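Local structure of regulatory protein BlaR1 (Bacillus licheniformis, 1NRF) at residues V67-L72 and W114-L119; S76-K81 and D120-E125. The protein probably detects beta-lactam antibiotics outside the cell and relays the signal to the cytoplasm, the chain described here being its extracellular C-terminal sensor domain. All coordinates share one frame; numbering follows the deposited sequence.

Contact 1: V67-L72 and W114-L119; sequences VFSALL and WYFQKL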
loop_
_atom_site.group_PDB
_atom_site.type_symbol
_atom_site.label_atom_id
_atom_site.label_comp_id
_atom_site.label_asym_id
_atom_site.label_seq_id
_atom_site.Cartn_x
_atom_site.Cartn_y
_atom_site.Cartn_z
ATOM N N VAL A 67 -0.275 5.913 -1.294
ATOM C CA VAL A 67 1.136 6.234 -1.098
ATOM C C VAL A 67 1.684 6.923 -2.349
ATOM O O VAL A 67 2.374 7.940 -2.263
ATOM C CB VAL A 67 1.969 4.946 -0.819
ATOM C CG1 VAL A 67 3.450 5.272 -0.771
ATOM C CG2 VAL A 67 1.526 4.310 0.502
ATOM N N PHE A 68 1.363 6.369 -3.510
ATOM C CA PHE A 68 1.844 6.935 -4.760
ATOM C C PHE A 68 0.991 8.115 -5.192
ATOM O O PHE A 68 1.466 9.013 -5.878
ATOM C CB PHE A 68 1.894 5.861 -5.847
ATOM C CG PHE A 68 2.907 4.787 -5.579
ATOM C CD1 PHE A 68 2.606 3.719 -4.739
ATOM C CD2 PHE A 68 4.183 4.876 -6.116
ATOM C CE1 PHE A 68 3.565 2.754 -4.436
ATOM C CE2 PHE A 68 5.150 3.915 -5.820
ATOM C CZ PHE A 68 4.838 2.851 -4.976
ATOM N N SER A 69 -0.270 8.109 -4.785
ATOM C CA SER A 69 -1.161 9.214 -5.103
ATOM C C SER A 69 -0.587 10.446 -4.403
ATOM O O SER A 69 -0.494 11.528 -4.986
ATOM C CB SER A 69 -2.570 8.933 -4.570
ATOM O OG SER A 69 -3.400 10.079 -4.702
ATOM N N ALA A 70 -0.193 10.256 -3.147
ATOM C CA ALA A 70 0.374 11.324 -2.331
ATOM C C ALA A 70 1.696 11.845 -2.899
ATOM O O ALA A 70 1.977 13.038 -2.851
ATOM C CB ALA A 70 0.579 10.821 -0.904
ATOM N N LEU A 71 2.499 10.938 -3.443
ATOM C CA LEU A 71 3.794 11.295 -4.009
ATOM C C LEU A 71 3.649 12.171 -5.256
ATOM O O LEU A 71 4.412 13.115 -5.453
ATOM C CB LEU A 71 4.575 10.025 -4.348
ATOM C CG LEU A 71 6.005 10.191 -4.868
ATOM C CD1 LEU A 71 6.875 10.952 -3.873
ATOM C CD2 LEU A 71 6.565 8.805 -5.121
ATOM N N LEU A 72 2.672 11.852 -6.098
ATOM C CA LEU A 72 2.448 12.630 -7.301
ATOM C C LEU A 72 1.961 14.014 -6.888
ATOM O O LEU A 72 2.412 15.017 -7.434
ATOM C CB LEU A 72 1.408 11.957 -8.202
ATOM C CG LEU A 72 0.968 12.777 -9.423
ATOM C CD1 LEU A 72 2.146 12.975 -10.366
ATOM C CD2 LEU A 72 -0.175 12.082 -10.139
ATOM N N TRP A 114 -11.875 10.697 0.094
ATOM C CA TRP A 114 -12.173 11.958 -0.587
ATOM C C TRP A 114 -10.977 12.893 -0.699
ATOM O O TRP A 114 -10.855 13.635 -1.672
ATOM C CB TRP A 114 -13.360 12.693 0.068
ATOM C CG TRP A 114 -13.156 13.218 1.478
ATOM C CD1 TRP A 114 -13.652 12.679 2.628
ATOM C CD2 TRP A 114 -12.489 14.431 1.860
ATOM N NE1 TRP A 114 -13.350 13.483 3.697
ATOM C CE2 TRP A 114 -12.638 14.566 3.254
ATOM C CE3 TRP A 114 -11.784 15.420 1.155
ATOM C CZ2 TRP A 114 -12.110 15.654 3.966
ATOM C CZ3 TRP A 114 -11.257 16.507 1.864
ATOM C CH2 TRP A 114 -11.427 16.611 3.256
ATOM N N TYR A 115 -10.083 12.838 0.282
ATOM C CA TYR A 115 -8.893 13.693 0.285
ATOM C C TYR A 115 -7.986 13.453 -0.922
ATOM O O TYR A 115 -7.587 14.393 -1.608
ATOM C CB TYR A 115 -8.097 13.471 1.573
ATOM C CG TYR A 115 -6.853 14.321 1.684
ATOM C CD1 TYR A 115 -5.703 14.009 0.964
ATOM C CD2 TYR A 115 -6.835 15.456 2.503
ATOM C CE1 TYR A 115 -4.572 14.806 1.056
ATOM C CE2 TYR A 115 -5.711 16.253 2.602
ATOM C CZ TYR A 115 -4.586 15.927 1.880
ATOM O OH TYR A 115 -3.467 16.718 1.985
ATOM N N PHE A 116 -7.653 12.191 -1.168
ATOM C CA PHE A 116 -6.788 11.846 -2.288
ATOM C C PHE A 116 -7.537 11.946 -3.609
ATOM O O PHE A 116 -6.947 12.268 -4.642
ATOM C CB PHE A 116 -6.193 10.443 -2.090
ATOM C CG PHE A 116 -5.337 10.331 -0.854
ATOM C CD1 PHE A 116 -5.916 10.084 0.394
ATOM C CD2 PHE A 116 -3.965 10.578 -0.918
ATOM C CE1 PHE A 116 -5.139 10.095 1.559
ATOM C CE2 PHE A 116 -3.182 10.591 0.238
ATOM C CZ PHE A 116 -3.770 10.352 1.479
ATOM N N GLN A 117 -8.840 11.691 -3.568
ATOM C CA GLN A 117 -9.673 11.782 -4.762
ATOM C C GLN A 117 -9.680 13.216 -5.291
ATOM O O GLN A 117 -9.446 13.457 -6.476
ATOM C CB GLN A 117 -11.101 11.347 -4.434
ATOM C CG GLN A 117 -11.524 10.047 -5.093
ATOM C CD GLN A 117 -12.837 9.523 -4.543
ATOM O OE1 GLN A 117 -13.489 8.679 -5.159
ATOM N NE2 GLN A 117 -13.226 10.011 -3.371
ATOM N N LYS A 118 -9.952 14.170 -4.409
ATOM C CA LYS A 118 -9.981 15.560 -4.822
ATOM C C LYS A 118 -8.562 15.996 -5.150
ATOM O O LYS A 118 -8.342 17.049 -5.751
ATOM C CB LYS A 118 -10.589 16.435 -3.717
ATOM C CG LYS A 118 -12.034 16.035 -3.343
ATOM C CD LYS A 118 -12.881 17.204 -2.793
ATOM C CE LYS A 118 -12.394 17.734 -1.445
ATOM N NZ LYS A 118 -13.282 18.812 -0.891
ATOM N N LEU A 119 -7.603 15.161 -4.765
ATOM C CA LEU A 119 -6.191 15.425 -5.015
ATOM C C LEU A 119 -5.869 14.925 -6.422
ATOM O O LEU A 119 -5.125 15.563 -7.165
ATOM C CB LEU A 119 -5.342 14.681 -3.980
ATOM C CG LEU A 119 -4.123 15.353 -3.336
ATOM C CD1 LEU A 119 -4.477 16.745 -2.844
ATOM C CD2 LEU A 119 -3.636 14.487 -2.182
#

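Contact 2: S76-K81 and D120-E125; sequences SGIITK and DRQIGE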
loop_
_atom_site.group_PDB
_atom_site.type_symbol
_atom_site.label_atom_id
_atom_site.label_comp_id
_atom_site.label_asym_id
_atom_site.label_seq_id
_atom_site.Cartn_x
_atom_site.Cartn_y
_atom_site.Cartn_z
ATOM N N SER A 76 3.881 17.561 -7.786
ATOM C CA SER A 76 3.188 18.528 -8.635
ATOM C C SER A 76 3.012 19.889 -7.964
ATOM O O SER A 76 2.670 20.872 -8.619
ATOM C CB SER A 76 1.807 17.996 -9.026
ATOM O OG SER A 76 1.903 17.005 -10.029
ATOM N N GLY A 77 3.242 19.935 -6.659
ATOM C CA GLY A 77 3.081 21.177 -5.936
ATOM C C GLY A 77 1.648 21.353 -5.470
ATOM O O GLY A 77 1.298 22.391 -4.901
ATOM N N ILE A 78 0.811 20.343 -5.709
ATOM C CA ILE A 78 -0.594 20.394 -5.294
ATOM C C ILE A 78 -0.702 20.538 -3.775
ATOM O O ILE A 78 -1.669 21.101 -3.265
ATOM C CB ILE A 78 -1.365 19.127 -5.738
ATOM C CG1 ILE A 78 -1.310 18.991 -7.260
ATOM C CG2 ILE A 78 -2.813 19.207 -5.285
ATOM C CD1 ILE A 78 -1.771 20.225 -8.016
ATOM N N ILE A 79 0.297 20.012 -3.066
ATOM C CA ILE A 79 0.366 20.086 -1.611
ATOM C C ILE A 79 1.834 20.089 -1.214
ATOM O O ILE A 79 2.697 19.728 -2.012
ATOM C CB ILE A 79 -0.333 18.878 -0.916
ATOM C CG1 ILE A 79 0.181 17.558 -1.496
ATOM C CG2 ILE A 79 -1.834 18.976 -1.080
ATOM C CD1 ILE A 79 -0.407 16.351 -0.828
ATOM N N THR A 80 2.112 20.501 0.019
ATOM C CA THR A 80 3.481 20.552 0.527
ATOM C C THR A 80 3.539 19.985 1.937
ATOM O O THR A 80 2.516 19.837 2.595
ATOM C CB THR A 80 4.025 22.009 0.561
ATOM O OG1 THR A 80 3.097 22.851 1.252
ATOM C CG2 THR A 80 4.221 22.547 -0.842
ATOM N N LYS A 81 4.744 19.667 2.395
ATOM C CA LYS A 81 4.951 19.128 3.737
ATOM C C LYS A 81 4.265 20.006 4.783
ATOM O O LYS A 81 3.657 19.503 5.729
ATOM C CB LYS A 81 6.459 19.050 4.024
ATOM C CG LYS A 81 6.885 19.153 5.499
ATOM C CD LYS A 81 6.457 17.944 6.334
ATOM C CE LYS A 81 7.021 18.018 7.759
ATOM N NZ LYS A 81 6.530 16.920 8.646
ATOM N N ASP A 120 -6.454 13.782 -6.781
ATOM C CA ASP A 120 -6.257 13.170 -8.095
ATOM C C ASP A 120 -6.976 13.954 -9.192
ATOM O O ASP A 120 -6.527 13.990 -10.338
ATOM C CB ASP A 120 -6.765 11.714 -8.091
ATOM C CG ASP A 120 -5.765 10.731 -7.470
ATOM O OD1 ASP A 120 -4.750 11.179 -6.891
ATOM O OD2 ASP A 120 -5.999 9.503 -7.559
ATOM N N ARG A 121 -8.096 14.574 -8.833
ATOM C CA ARG A 121 -8.883 15.362 -9.779
ATOM C C ARG A 121 -8.196 16.673 -10.143
ATOM O O ARG A 121 -8.386 17.197 -11.243
ATOM C CB ARG A 121 -10.272 15.650 -9.197
ATOM C CG ARG A 121 -11.173 14.419 -9.095
ATOM C CD ARG A 121 -12.164 14.542 -7.946
ATOM N NE ARG A 121 -13.122 13.436 -7.907
ATOM C CZ ARG A 121 -13.927 13.186 -6.878
ATOM N NH1 ARG A 121 -13.882 13.957 -5.799
ATOM N NH2 ARG A 121 -14.795 12.183 -6.936
ATOM N N GLN A 122 -7.393 17.200 -9.221
ATOM C CA GLN A 122 -6.694 18.451 -9.467
ATOM C C GLN A 122 -5.576 18.206 -10.481
ATOM O O GLN A 122 -5.256 19.072 -11.301
ATOM C CB GLN A 122 -6.116 19.006 -8.156
ATOM C CG GLN A 122 -5.796 20.502 -8.193
ATOM C CD GLN A 122 -5.343 21.072 -6.840
ATOM O OE1 GLN A 122 -5.934 20.780 -5.791
ATOM N NE2 GLN A 122 -4.300 21.903 -6.868
ATOM N N ILE A 123 -4.998 17.009 -10.438
ATOM C CA ILE A 123 -3.916 16.660 -11.347
ATOM C C ILE A 123 -4.424 16.300 -12.746
ATOM O O ILE A 123 -3.773 16.608 -13.744
ATOM C CB ILE A 123 -3.070 15.508 -10.758
ATOM C CG1 ILE A 123 -2.441 15.977 -9.445
ATOM C CG2 ILE A 123 -1.979 15.084 -11.733
ATOM C CD1 ILE A 123 -1.629 14.921 -8.734
ATOM N N GLY A 124 -5.584 15.655 -12.820
ATOM C CA GLY A 124 -6.144 15.295 -14.114
ATOM C C GLY A 124 -5.739 13.949 -14.696
ATOM O O GLY A 124 -4.642 13.448 -14.433
ATOM N N GLU A 125 -6.631 13.373 -15.502
ATOM C CA GLU A 125 -6.404 12.082 -16.145
ATOM C C GLU A 125 -5.140 12.023 -17.001
ATOM O O GLU A 125 -4.399 11.036 -16.963
ATOM C CB GLU A 125 -7.603 11.709 -17.019
ATOM C CG GLU A 125 -7.355 10.475 -17.881
ATOM C CD GLU A 125 -8.568 10.037 -18.681
ATOM O OE1 GLU A 125 -8.469 9.003 -19.376
ATOM O OE2 GLU A 125 -9.616 10.721 -18.616
#

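Contact 1: V67-L72 and W114-L119
The Phe116 ring turns its edge to helix 66-76: Ala70 CB lies in the ring plane, 3.9 Å from Phe116 CE2, and Ser69 OG also sits at the rim near that plane. One face of the ring is covered from within its own helix by Tyr115, whose CD1 stands 3.9 Å above the centre of the ring.

Phe116 has CG beside its backbone N and opposite the carbonyl carbon (chi1 -61°), which directs the ring toward the partner helix. Serine and alanine suit the facing surface because they are small: the backbones can approach to 6.8 Å between the CA atoms of Ser69 and Phe116, while a broad aromatic fills the space beside them. At Ala70 the contact is purely apolar, methyl against C-H edge.

Ser69 is polar but well provided for. Its OG points away from its own N (chi1 172°) and reaches Phe116 CB at 3.8 Å, while hydrogen-bonding to Asp120 OD1 one turn farther along the opposite helix. Asp120 OD2 is in turn hydrogen-bonded to Tyr148 OH, so the buried carboxylate is held through both oxygens. Helix 104-110 contributes Ala107 against Phe116 and Leu104 against Ala70.

The Phe116 side chain comes within about 7 Å of that of Ser63, probably the serine acylated by the antibiotic. Such a buried pairing between helix 66-76, which begins at the lysine of the SxxK sequence Ser63 to Lys66, and helix 113-123 belongs to the helical part of the penicillin-binding, serine beta-lactamase-like fold.

Contact 2: S76-K81 and D120-E125
Ile78 lies against Gln122 and Ile123 just beyond the Schellman motif that ends helix 66-76. Gly77 forms the turn of that motif with a positive phi of 87°; glycine suits the position because a CB there would be pressed against the carbonyl O of Ser76. The chain leaves the helix there, and the next residue, Ile78, is directed at the last turn of helix 113-123.

The dense part of the contact is built on this one isoleucine and its two partners. Its CG1 packs on Ile123 CG1 at 3.9 Å, where the two aliphatic chains meet at a slant, with Ile123 buried beneath and also touching Leu72. A beta-branched residue suits this place because it presents a broad surface: CG1 meets the other isoleucine, while the CG2 branch and CD1, the end of the other branch, both meet the Gln122 amide. Gln122 is exposed yet packs closely, and its length is what matters: with CG opposite the backbone N (chi1 -160°) and the chain extended beyond, it reaches back to meet Ile78 and lays its aliphatic stem and amide over the hydrophobic side chain. A glutamine can shield an isoleucine in this way while keeping a polar end at the surface.

On the side of Ser76 the fit is looser. Ser76 OG comes only to 4.3 Å from Ile123 CD1, a marginal touch, and makes a weak hydrogen bond back to Leu72 O within its own helix. A small polar residue suits this exposed helix end.

Ile78 CG2 rests against the flat amide, 3.5 Å from Gln122 CD and equally far from Gln122 OE1, while Ile78 CD1 presses closer, at 3.2 Å from Gln122 NE2.

The two contacts lie with their centres about 7 Å apart, on the same side of the chain's centre, and both use helix 113-123. Their segments alternate along the chain: 67-72, 76-81, 114-119, 120-125. Contact 1 thus joins the N-terminal halves of helices 66-76 and 113-123, and contact 2 carries the same pairing outward to their C-terminal ends and the loop after the first. Apolar side chains make the junction continuous, with Leu72 CG 3.4 Å from Ile123 CD1 and Leu119 CD1 3.8 Å from Ile78 CG2. In the sensor domain this forms one seam, running from near the probable acylation site to the surface.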